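Local coordinates for protein alanine racemase (Acinetobacter baumannii, PDB 4QHR) that belongs to the alanine racemase family, pairing an N-terminal TIM barrel with a largely beta C-terminal domain in a two-chain assembly, at residues Y277-V287 and V296-I307; L126-D137 and Q172-I180. All coordinates share one frame; numbering follows the deposited sequence.

Contact 1: Y277-V287 and V296-I307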
loop_
_atom_site.group_PDB
_atom_site.type_symbol
_atom_site.label_atom_id
_atom_site.label_comp_id
_atom_site.label_asym_id
_atom_site.label_seq_id
_atom_site.Cartn_x
_atom_site.Cartn_y
_atom_site.Cartn_z
ATOM N N TYR A 277 -1.334 -5.149 3.990
ATOM C CA TYR A 277 -1.585 -6.548 3.718
ATOM C C TYR A 277 -2.720 -6.664 2.679
ATOM O O TYR A 277 -3.750 -6.027 2.872
ATOM C CB TYR A 277 -1.975 -7.253 5.008
ATOM C CG TYR A 277 -2.031 -8.768 4.883
ATOM C CD1 TYR A 277 -0.868 -9.522 4.788
ATOM C CD2 TYR A 277 -3.218 -9.427 4.850
ATOM C CE1 TYR A 277 -0.908 -10.909 4.680
ATOM C CE2 TYR A 277 -3.281 -10.818 4.773
ATOM C CZ TYR A 277 -2.122 -11.554 4.669
ATOM O OH TYR A 277 -2.201 -12.939 4.581
ATOM N N PRO A 278 -2.527 -7.424 1.574
ATOM C CA PRO A 278 -3.467 -7.322 0.461
ATOM C C PRO A 278 -4.814 -7.937 0.800
ATOM O O PRO A 278 -4.855 -8.887 1.572
ATOM C CB PRO A 278 -2.813 -8.118 -0.668
ATOM C CG PRO A 278 -1.429 -8.392 -0.252
ATOM C CD PRO A 278 -1.371 -8.296 1.243
ATOM N N ARG A 279 -5.876 -7.387 0.220
ATOM C CA ARG A 279 -7.236 -7.750 0.564
ATOM C C ARG A 279 -7.767 -8.885 -0.274
ATOM O O ARG A 279 -8.407 -9.796 0.286
ATOM C CB ARG A 279 -8.187 -6.544 0.344
ATOM C CG ARG A 279 -9.643 -6.783 0.606
ATOM C CD ARG A 279 -10.524 -5.537 0.413
ATOM N NE ARG A 279 -11.936 -5.935 0.402
ATOM C CZ ARG A 279 -12.594 -6.393 -0.679
ATOM N NH1 ARG A 279 -12.000 -6.470 -1.884
ATOM N NH2 ARG A 279 -13.874 -6.729 -0.584
ATOM N N ALA A 280 -7.584 -8.809 -1.581
ATOM C CA ALA A 280 -8.412 -9.616 -2.469
ATOM C C ALA A 280 -7.622 -10.819 -3.037
ATOM O O ALA A 280 -6.658 -10.644 -3.756
ATOM C CB ALA A 280 -9.002 -8.753 -3.576
ATOM N N TYR A 281 -8.032 -12.019 -2.687
ATOM C CA TYR A 281 -7.301 -13.213 -3.052
ATOM C C TYR A 281 -8.016 -14.001 -4.114
ATOM O O TYR A 281 -9.220 -13.967 -4.197
ATOM C CB TYR A 281 -7.036 -14.025 -1.799
ATOM C CG TYR A 281 -6.060 -13.308 -0.958
ATOM C CD1 TYR A 281 -6.481 -12.318 -0.090
ATOM C CD2 TYR A 281 -4.691 -13.562 -1.056
ATOM C CE1 TYR A 281 -5.577 -11.610 0.710
ATOM C CE2 TYR A 281 -3.768 -12.845 -0.261
ATOM C CZ TYR A 281 -4.230 -11.871 0.623
ATOM O OH TYR A 281 -3.342 -11.144 1.422
ATOM N N VAL A 282 -7.268 -14.699 -4.945
ATOM C CA VAL A 282 -7.854 -15.513 -6.009
ATOM C C VAL A 282 -7.696 -17.048 -5.778
ATOM O O VAL A 282 -8.244 -17.867 -6.530
ATOM C CB VAL A 282 -7.282 -15.123 -7.390
ATOM C CG1 VAL A 282 -7.660 -13.714 -7.748
ATOM C CG2 VAL A 282 -5.803 -15.285 -7.414
ATOM N N LYS A 283 -6.908 -17.396 -4.752
ATOM C CA LYS A 283 -6.699 -18.759 -4.272
ATOM C C LYS A 283 -6.554 -18.573 -2.790
ATOM O O LYS A 283 -6.366 -17.442 -2.343
ATOM C CB LYS A 283 -5.374 -19.345 -4.794
ATOM C CG LYS A 283 -4.956 -18.896 -6.191
ATOM C CD LYS A 283 -3.825 -19.714 -6.833
ATOM C CE LYS A 283 -2.755 -20.220 -5.859
ATOM N NZ LYS A 283 -1.844 -21.192 -6.548
ATOM N N GLN A 284 -6.545 -19.671 -2.042
ATOM C CA GLN A 284 -6.397 -19.639 -0.584
ATOM C C GLN A 284 -4.983 -19.125 -0.166
ATOM O O GLN A 284 -3.949 -19.540 -0.715
ATOM C CB GLN A 284 -6.639 -21.056 -0.035
ATOM C CG GLN A 284 -6.681 -21.176 1.486
ATOM C CD GLN A 284 -7.232 -22.530 1.964
ATOM O OE1 GLN A 284 -6.954 -23.622 1.381
ATOM N NE2 GLN A 284 -8.003 -22.485 3.051
ATOM N N ASN A 285 -4.946 -18.251 0.823
ATOM C CA ASN A 285 -3.704 -17.715 1.324
ATOM C C ASN A 285 -3.487 -18.244 2.744
ATOM O O ASN A 285 -4.452 -18.655 3.420
ATOM C CB ASN A 285 -3.773 -16.174 1.315
ATOM C CG ASN A 285 -2.435 -15.553 1.615
ATOM O OD1 ASN A 285 -1.408 -16.087 1.208
ATOM N ND2 ASN A 285 -2.428 -14.488 2.439
ATOM N N PHE A 286 -2.232 -18.235 3.178
ATOM C CA PHE A 286 -1.826 -18.748 4.463
ATOM C C PHE A 286 -0.935 -17.734 5.162
ATOM O O PHE A 286 -0.285 -16.916 4.505
ATOM C CB PHE A 286 -1.070 -20.078 4.278
ATOM C CG PHE A 286 -1.922 -21.167 3.660
ATOM C CD1 PHE A 286 -2.012 -21.261 2.306
ATOM C CD2 PHE A 286 -2.642 -22.061 4.451
ATOM C CE1 PHE A 286 -2.838 -22.229 1.705
ATOM C CE2 PHE A 286 -3.446 -23.037 3.867
ATOM C CZ PHE A 286 -3.545 -23.103 2.476
ATOM N N VAL A 287 -0.903 -17.816 6.487
ATOM C CA VAL A 287 0.124 -17.181 7.295
ATOM C C VAL A 287 0.980 -18.278 7.977
ATOM O O VAL A 287 0.578 -19.455 8.039
ATOM C CB VAL A 287 -0.439 -16.254 8.346
ATOM C CG1 VAL A 287 -1.308 -15.179 7.698
ATOM C CG2 VAL A 287 -1.280 -17.012 9.403
ATOM N N VAL A 296 -5.931 -18.124 5.913
ATOM C CA VAL A 296 -6.650 -16.886 6.136
ATOM C C VAL A 296 -8.109 -17.174 5.733
ATOM O O VAL A 296 -8.365 -17.728 4.663
ATOM C CB VAL A 296 -6.046 -15.741 5.281
ATOM C CG1 VAL A 296 -6.825 -14.461 5.453
ATOM C CG2 VAL A 296 -4.572 -15.556 5.577
ATOM N N VAL A 297 -9.060 -16.826 6.593
ATOM C CA VAL A 297 -10.453 -17.179 6.372
ATOM C C VAL A 297 -11.337 -15.967 6.319
ATOM O O VAL A 297 -11.163 -15.005 7.119
ATOM C CB VAL A 297 -11.010 -18.188 7.399
ATOM C CG1 VAL A 297 -10.205 -19.471 7.276
ATOM C CG2 VAL A 297 -10.946 -17.698 8.839
ATOM N N GLY A 298 -12.268 -15.994 5.381
ATOM C CA GLY A 298 -13.187 -14.860 5.188
ATOM C C GLY A 298 -12.425 -13.631 4.675
ATOM O O GLY A 298 -11.255 -13.701 4.370
ATOM N N ARG A 299 -13.072 -12.477 4.610
ATOM C CA ARG A 299 -12.412 -11.301 4.048
ATOM C C ARG A 299 -11.371 -10.632 4.973
ATOM O O ARG A 299 -11.463 -10.640 6.248
ATOM C CB ARG A 299 -13.450 -10.243 3.649
ATOM C CG ARG A 299 -14.255 -10.660 2.411
ATOM C CD ARG A 299 -14.940 -9.476 1.769
ATOM N NE ARG A 299 -15.832 -9.896 0.684
ATOM C CZ ARG A 299 -17.021 -9.341 0.397
ATOM N NH1 ARG A 299 -17.512 -8.336 1.120
ATOM N NH2 ARG A 299 -17.737 -9.803 -0.627
ATOM N N VAL A 300 -10.422 -9.978 4.311
ATOM C CA VAL A 300 -9.428 -9.129 4.981
ATOM C C VAL A 300 -10.046 -7.737 5.168
ATOM O O VAL A 300 -10.521 -7.131 4.203
ATOM C CB VAL A 300 -8.141 -9.056 4.110
ATOM C CG1 VAL A 300 -7.150 -7.999 4.567
ATOM C CG2 VAL A 300 -7.535 -10.428 3.996
ATOM N N SER A 301 -10.015 -7.216 6.387
ATOM C CA SER A 301 -10.550 -5.865 6.613
ATOM C C SER A 301 -9.390 -4.842 6.685
ATOM O O SER A 301 -8.234 -5.184 6.445
ATOM C CB SER A 301 -11.435 -5.868 7.871
ATOM O OG SER A 301 -10.684 -6.070 9.028
ATOM N N MET A 302 -9.732 -3.603 6.983
ATOM C CA MET A 302 -8.726 -2.561 7.019
ATOM C C MET A 302 -7.654 -2.885 8.044
ATOM O O MET A 302 -6.510 -2.709 7.740
ATOM C CB MET A 302 -9.357 -1.201 7.255
ATOM C CG MET A 302 -8.374 -0.042 7.016
ATOM S SD MET A 302 -9.222 1.551 7.073
ATOM C CE MET A 302 -10.231 1.420 5.592
ATOM N N ASP A 303 -8.062 -3.331 9.251
ATOM C CA ASP A 303 -7.213 -3.478 10.408
ATOM C C ASP A 303 -7.024 -4.884 10.949
ATOM O O ASP A 303 -6.181 -5.109 11.843
ATOM C CB ASP A 303 -7.789 -2.659 11.556
ATOM C CG ASP A 303 -8.040 -1.225 11.159
ATOM O OD1 ASP A 303 -7.265 -0.578 10.437
ATOM O OD2 ASP A 303 -9.067 -0.731 11.602
ATOM N N MET A 304 -7.740 -5.838 10.407
ATOM C CA MET A 304 -7.765 -7.183 10.977
ATOM C C MET A 304 -7.960 -8.262 9.916
ATOM O O MET A 304 -8.582 -7.992 8.881
ATOM C CB MET A 304 -8.926 -7.298 11.932
ATOM C CG MET A 304 -8.692 -6.678 13.270
ATOM S SD MET A 304 -10.191 -6.709 14.291
ATOM C CE MET A 304 -11.164 -5.348 13.653
ATOM N N ILE A 305 -7.401 -9.441 10.201
ATOM C CA ILE A 305 -7.684 -10.651 9.441
ATOM C C ILE A 305 -8.051 -11.782 10.396
ATOM O O ILE A 305 -7.717 -11.752 11.613
ATOM C CB ILE A 305 -6.501 -11.092 8.480
ATOM C CG1 ILE A 305 -5.282 -11.577 9.271
ATOM C CG2 ILE A 305 -6.147 -9.997 7.529
ATOM C CD1 ILE A 305 -4.087 -12.049 8.460
ATOM N N ALA A 306 -8.726 -12.806 9.831
ATOM C CA ALA A 306 -9.051 -14.011 10.581
ATOM C C ALA A 306 -8.291 -15.216 9.990
ATOM O O ALA A 306 -8.152 -15.325 8.766
ATOM C CB ALA A 306 -10.545 -14.254 10.557
ATOM N N ILE A 307 -7.808 -16.098 10.869
ATOM C CA ILE A 307 -7.082 -17.287 10.493
ATOM C C ILE A 307 -7.683 -18.501 11.205
ATOM O O ILE A 307 -8.206 -18.392 12.337
ATOM C CB ILE A 307 -5.575 -17.159 10.785
ATOM C CG1 ILE A 307 -5.325 -16.982 12.246
ATOM C CG2 ILE A 307 -4.949 -15.945 10.037
ATOM C CD1 ILE A 307 -3.868 -16.718 12.513
HETATM O O HOH W 1 -12.721 -6.203 3.181
HETATM O O HOH W 2 -10.592 -10.336 1.459
HETATM O O HOH W 3 -15.092 -6.161 2.286
HETATM O O HOH W 4 -7.195 -16.879 1.574
#
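With chi1 of Y277 at -170°, CG stands trans to the backbone N and the phenol is thrown across to V296, V300 and I305; R279, trans at chi1 and extended as far as NE, runs alongside R299. The setting is the mixed beta sheet of the C-terminal domain: 277-287 leads into the hairpin of strands 286-289 and 292-297, and segment 296-307 carries the chain from that hairpin to strand 305-308. CE2 of Y277 lies 4.0 Å from CD1 of I305, V300 CG1 sits at the ring edge near its plane, and the hydroxyl OH meets CG2 of V296 at 3.7 Å from the opposing direction. V287 extends this apolar patch, its CG2 touching I307 CG2, and L322 packs on both Y277 and V287.

The backbones are joined directly by V296 N to N285 O, 2.9 Å and nearly straight at 171°. At R279 and V300 two waters do the joining: one, lying in the guanidinium plane at its edge, accepts from R279 NE and donates to V300 O, the other links R279 O to V300 N. R279 NH2 lies over a face of the R299 guanidinium, 3.9 Å from R299 NE, with the planes 52° apart; a water accepts from R279 NH2 and weakly from R299 NH1, while R279 NH1 is bonded to T338 of the second subunit. Y281 touches V300 CG2 with ring atom CE1, while its OH rests 3.3 Å above the Y277 ring plane, toward the rim, and donates to P278 O at 2.7 Å.

Contact 2: L126-D137 and Q172-I180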
loop_
_atom_site.group_PDB
_atom_site.type_symbol
_atom_site.label_atom_id
_atom_site.label_comp_id
_atom_site.label_asym_id
_atom_site.label_seq_id
_atom_site.Cartn_x
_atom_site.Cartn_y
_atom_site.Cartn_z
ATOM N N LEU A 126 17.694 2.500 -25.014
ATOM C CA LEU A 126 17.106 1.939 -26.202
ATOM C C LEU A 126 15.702 1.438 -25.931
ATOM O O LEU A 126 15.448 0.712 -24.957
ATOM C CB LEU A 126 17.923 0.726 -26.632
ATOM C CG LEU A 126 17.501 -0.116 -27.858
ATOM C CD1 LEU A 126 17.610 0.694 -29.142
ATOM C CD2 LEU A 126 18.328 -1.382 -27.942
ATOM N N ASN A 127 14.804 1.805 -26.823
ATOM C CA ASN A 127 13.494 1.152 -26.911
ATOM C C ASN A 127 13.644 0.114 -28.010
ATOM O O ASN A 127 13.692 0.465 -29.217
ATOM C CB ASN A 127 12.429 2.164 -27.285
ATOM C CG ASN A 127 11.101 1.526 -27.664
ATOM O OD1 ASN A 127 10.847 0.313 -27.485
ATOM N ND2 ASN A 127 10.235 2.352 -28.154
ATOM N N SER A 128 13.720 -1.138 -27.605
ATOM C CA SER A 128 13.927 -2.240 -28.541
ATOM C C SER A 128 12.662 -3.050 -28.746
ATOM O O SER A 128 12.724 -4.151 -29.325
ATOM C CB SER A 128 15.033 -3.161 -28.002
ATOM O OG SER A 128 14.764 -3.631 -26.689
ATOM N N GLY A 129 11.517 -2.539 -28.254
ATOM C CA GLY A 129 10.252 -3.305 -28.286
ATOM C C GLY A 129 9.301 -3.113 -27.112
ATOM O O GLY A 129 8.121 -3.337 -27.254
ATOM N N MET A 130 9.776 -2.696 -25.946
ATOM C CA MET A 130 8.846 -2.518 -24.848
ATOM C C MET A 130 7.878 -1.364 -25.151
ATOM O O MET A 130 6.728 -1.381 -24.729
ATOM C CB MET A 130 9.603 -2.281 -23.547
ATOM C CG MET A 130 8.713 -2.348 -22.313
ATOM S SD MET A 130 9.589 -3.095 -20.924
ATOM C CE MET A 130 10.611 -1.733 -20.385
ATOM N N ASN A 131 8.355 -0.367 -25.892
ATOM C CA ASN A 131 7.599 0.851 -26.204
ATOM C C ASN A 131 7.249 1.745 -24.983
ATOM O O ASN A 131 6.367 2.653 -25.076
ATOM C CB ASN A 131 6.390 0.522 -27.114
ATOM C CG ASN A 131 6.799 0.374 -28.584
ATOM O OD1 ASN A 131 7.463 1.257 -29.142
ATOM N ND2 ASN A 131 6.405 -0.736 -29.219
ATOM N N ARG A 132 7.965 1.526 -23.866
ATOM C CA ARG A 132 7.898 2.431 -22.727
ATOM C C ARG A 132 8.844 3.595 -23.048
ATOM O O ARG A 132 8.459 4.526 -23.767
ATOM C CB ARG A 132 8.237 1.732 -21.404
ATOM N N LEU A 133 10.072 3.555 -22.527
ATOM C CA LEU A 133 11.009 4.674 -22.694
ATOM C C LEU A 133 12.103 4.286 -23.652
ATOM O O LEU A 133 12.440 3.131 -23.724
ATOM C CB LEU A 133 11.658 5.038 -21.364
ATOM C CG LEU A 133 10.728 5.517 -20.248
ATOM C CD1 LEU A 133 11.594 5.952 -19.086
ATOM C CD2 LEU A 133 9.801 6.666 -20.661
ATOM N N GLY A 134 12.646 5.252 -24.373
ATOM C CA GLY A 134 13.892 5.037 -25.101
ATOM C C GLY A 134 13.887 5.539 -26.537
ATOM O O GLY A 134 12.839 5.853 -27.088
ATOM N N PHE A 135 15.091 5.639 -27.094
ATOM C CA PHE A 135 15.268 5.958 -28.506
ATOM C C PHE A 135 15.153 4.690 -29.305
ATOM O O PHE A 135 15.597 3.657 -28.878
ATOM C CB PHE A 135 16.615 6.573 -28.772
ATOM C CG PHE A 135 16.786 7.902 -28.129
ATOM C CD1 PHE A 135 16.283 9.062 -28.733
ATOM C CD2 PHE A 135 17.443 8.014 -26.897
ATOM C CE1 PHE A 135 16.441 10.293 -28.136
ATOM C CE2 PHE A 135 17.589 9.263 -26.303
ATOM C CZ PHE A 135 17.081 10.400 -26.923
ATOM N N LYS A 136 14.557 4.790 -30.473
ATOM C CA LYS A 136 14.427 3.634 -31.359
ATOM C C LYS A 136 15.668 3.479 -32.246
ATOM O O LYS A 136 16.497 4.381 -32.346
ATOM C CB LYS A 136 13.175 3.803 -32.234
ATOM C CG LYS A 136 11.894 3.642 -31.452
ATOM C CD LYS A 136 10.659 4.297 -32.067
ATOM C CE LYS A 136 9.411 3.914 -31.275
ATOM N NZ LYS A 136 8.121 4.330 -31.902
ATOM N N ASP A 137 15.783 2.322 -32.872
ATOM C CA ASP A 137 16.800 2.062 -33.879
ATOM C C ASP A 137 16.146 2.516 -35.177
ATOM O O ASP A 137 15.100 1.957 -35.485
ATOM C CB ASP A 137 17.101 0.563 -33.908
ATOM C CG ASP A 137 18.092 0.182 -34.996
ATOM O OD1 ASP A 137 18.560 1.063 -35.735
ATOM O OD2 ASP A 137 18.417 -1.013 -35.082
ATOM N N GLN A 172 14.305 -10.964 -29.968
ATOM C CA GLN A 172 14.249 -9.724 -30.733
ATOM C C GLN A 172 15.033 -8.597 -29.997
ATOM O O GLN A 172 15.793 -7.843 -30.601
ATOM C CB GLN A 172 12.799 -9.295 -30.972
ATOM C CG GLN A 172 12.662 -7.967 -31.723
ATOM C CD GLN A 172 11.258 -7.360 -31.653
ATOM O OE1 GLN A 172 10.285 -7.982 -32.064
ATOM N NE2 GLN A 172 11.156 -6.122 -31.136
ATOM N N GLN A 173 14.819 -8.496 -28.690
ATOM C CA GLN A 173 15.501 -7.514 -27.872
ATOM C C GLN A 173 17.011 -7.798 -27.753
ATOM O O GLN A 173 17.791 -6.848 -27.791
ATOM C CB GLN A 173 14.869 -7.431 -26.482
ATOM C CG GLN A 173 13.557 -6.667 -26.419
ATOM C CD GLN A 173 13.226 -6.273 -24.989
ATOM O OE1 GLN A 173 12.663 -7.062 -24.214
ATOM N NE2 GLN A 173 13.625 -5.061 -24.610
ATOM N N LYS A 174 17.430 -9.066 -27.599
ATOM C CA LYS A 174 18.869 -9.358 -27.485
ATOM C C LYS A 174 19.562 -8.900 -28.770
ATOM O O LYS A 174 20.537 -8.147 -28.715
ATOM C CB LYS A 174 19.162 -10.829 -27.185
ATOM N N GLN A 175 19.019 -9.325 -29.921
ATOM C CA GLN A 175 19.590 -9.025 -31.249
ATOM C C GLN A 175 19.581 -7.529 -31.570
ATOM O O GLN A 175 20.552 -6.989 -32.127
ATOM C CB GLN A 175 18.881 -9.854 -32.360
ATOM C CG GLN A 175 19.521 -11.192 -32.771
ATOM C CD GLN A 175 20.109 -12.036 -31.632
ATOM O OE1 GLN A 175 21.274 -12.433 -31.679
ATOM N NE2 GLN A 175 19.307 -12.326 -30.617
ATOM N N GLN A 176 18.510 -6.840 -31.209
ATOM C CA GLN A 176 18.482 -5.392 -31.366
ATOM C C GLN A 176 19.632 -4.734 -30.533
ATOM O O GLN A 176 20.399 -3.894 -31.038
ATOM C CB GLN A 176 17.102 -4.871 -30.987
ATOM C CG GLN A 176 16.912 -3.393 -31.172
ATOM C CD GLN A 176 15.532 -3.044 -31.688
ATOM O OE1 GLN A 176 14.672 -3.910 -31.819
ATOM N NE2 GLN A 176 15.311 -1.765 -31.976
ATOM N N PHE A 177 19.768 -5.151 -29.282
ATOM C CA PHE A 177 20.816 -4.648 -28.406
ATOM C C PHE A 177 22.241 -4.933 -28.933
ATOM O O PHE A 177 23.092 -4.041 -28.899
ATOM C CB PHE A 177 20.682 -5.254 -27.008
ATOM C CG PHE A 177 21.588 -4.608 -26.005
ATOM C CD1 PHE A 177 21.272 -3.374 -25.495
ATOM C CD2 PHE A 177 22.764 -5.232 -25.593
ATOM C CE1 PHE A 177 22.096 -2.770 -24.576
ATOM C CE2 PHE A 177 23.607 -4.621 -24.676
ATOM C CZ PHE A 177 23.278 -3.399 -24.171
ATOM N N LEU A 178 22.500 -6.157 -29.405
ATOM C CA LEU A 178 23.836 -6.516 -29.954
ATOM C C LEU A 178 24.146 -5.756 -31.249
ATOM O O LEU A 178 25.279 -5.350 -31.475
ATOM C CB LEU A 178 23.973 -8.016 -30.189
ATOM C CG LEU A 178 23.858 -8.941 -28.977
ATOM C CD1 LEU A 178 23.929 -10.425 -29.346
ATOM C CD2 LEU A 178 24.946 -8.587 -27.977
ATOM N N HIS A 179 23.134 -5.548 -32.079
ATOM C CA HIS A 179 23.284 -4.748 -33.307
ATOM C C HIS A 179 23.711 -3.346 -32.959
ATOM O O HIS A 179 24.618 -2.786 -33.584
ATOM C CB HIS A 179 21.983 -4.738 -34.169
ATOM C CG HIS A 179 21.928 -3.631 -35.179
ATOM N ND1 HIS A 179 22.841 -3.505 -36.201
ATOM C CD2 HIS A 179 21.069 -2.591 -35.317
ATOM C CE1 HIS A 179 22.553 -2.436 -36.927
ATOM N NE2 HIS A 179 21.482 -1.859 -36.408
ATOM N N ILE A 180 23.084 -2.768 -31.939
ATOM C CA ILE A 180 23.396 -1.400 -31.618
ATOM C C ILE A 180 24.755 -1.341 -30.957
ATOM O O ILE A 180 25.526 -0.460 -31.262
ATOM C CB ILE A 180 22.306 -0.728 -30.763
ATOM C CG1 ILE A 180 20.969 -0.686 -31.521
ATOM C CG2 ILE A 180 22.729 0.698 -30.435
ATOM C CD1 ILE A 180 20.937 0.250 -32.721
#
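S128 faces helix 168-184 with two acceptors, each met by a different glutamine amide. Q173 brings NE2 to the hydroxyl OG at 2.8 Å, with OG lying in the amide plane and an N-H...O angle of 168°. Q172 approaches the carbonyl instead: its NE2 is 3.1 Å from S128 O, the less straight of the two bonds at 144°, with the donor tilted slightly from the carbonyl plane. Beyond the contact, Q173 NE2 also donates to H159 O and OE1 accepts from A161 N, so both ends of this amide are held and its rotation is fixed.

Next to these bonds the packing is apolar. S128 CB sits 3.7 Å from CG of Q176, and the L126 side chain passes obliquely by the same glutamine, its CD2 coming 4.1 Å from Q176 CG and reaching the edge of the F177 ring near its plane. Farther along the helix D137 slides past I180 in the reverse direction, and I180 CD1 stops 3.6 Å from the carboxylate carbon CG. D137 and H179 cross at about a right angle, with the carboxylate and imidazole planes 26° apart: OD2 lies in the ring plane at its edge, 3.1 Å from CD2, a contact without hydrogen-bond geometry.

S128 is the middle residue of an Asx turn, in which N127 OD1 accepts from G129 N; N131 N reaches the same oxygen from the opposite face. In this TIM barrel the loop leaves strand 122-125 at its C-terminal end and leads to helix 139-149, whose I140 covers L126 and I180, while L156 of strand 154-157 packs against F177 and I180.

From the N terminus, the chain reaches contact 2 first, just after barrel strand 122-125. It closes a span of 34 residues that contains helix 139-149 and strand 154-157, tying the loop to helix 168-184. Contact 1 follows in the C-terminal domain and closes a span of only eight residues, round the tip of the hairpin 286-289/292-297. The two are in series, neither nested nor crossed, with centres about 41 Å apart on opposite sides of the chain's centre. Their connection runs through the dimer: M304 of segment 296-307 packs on R132 of the second subunit, and L133 of segment 126-137 packs on M304 of that subunit.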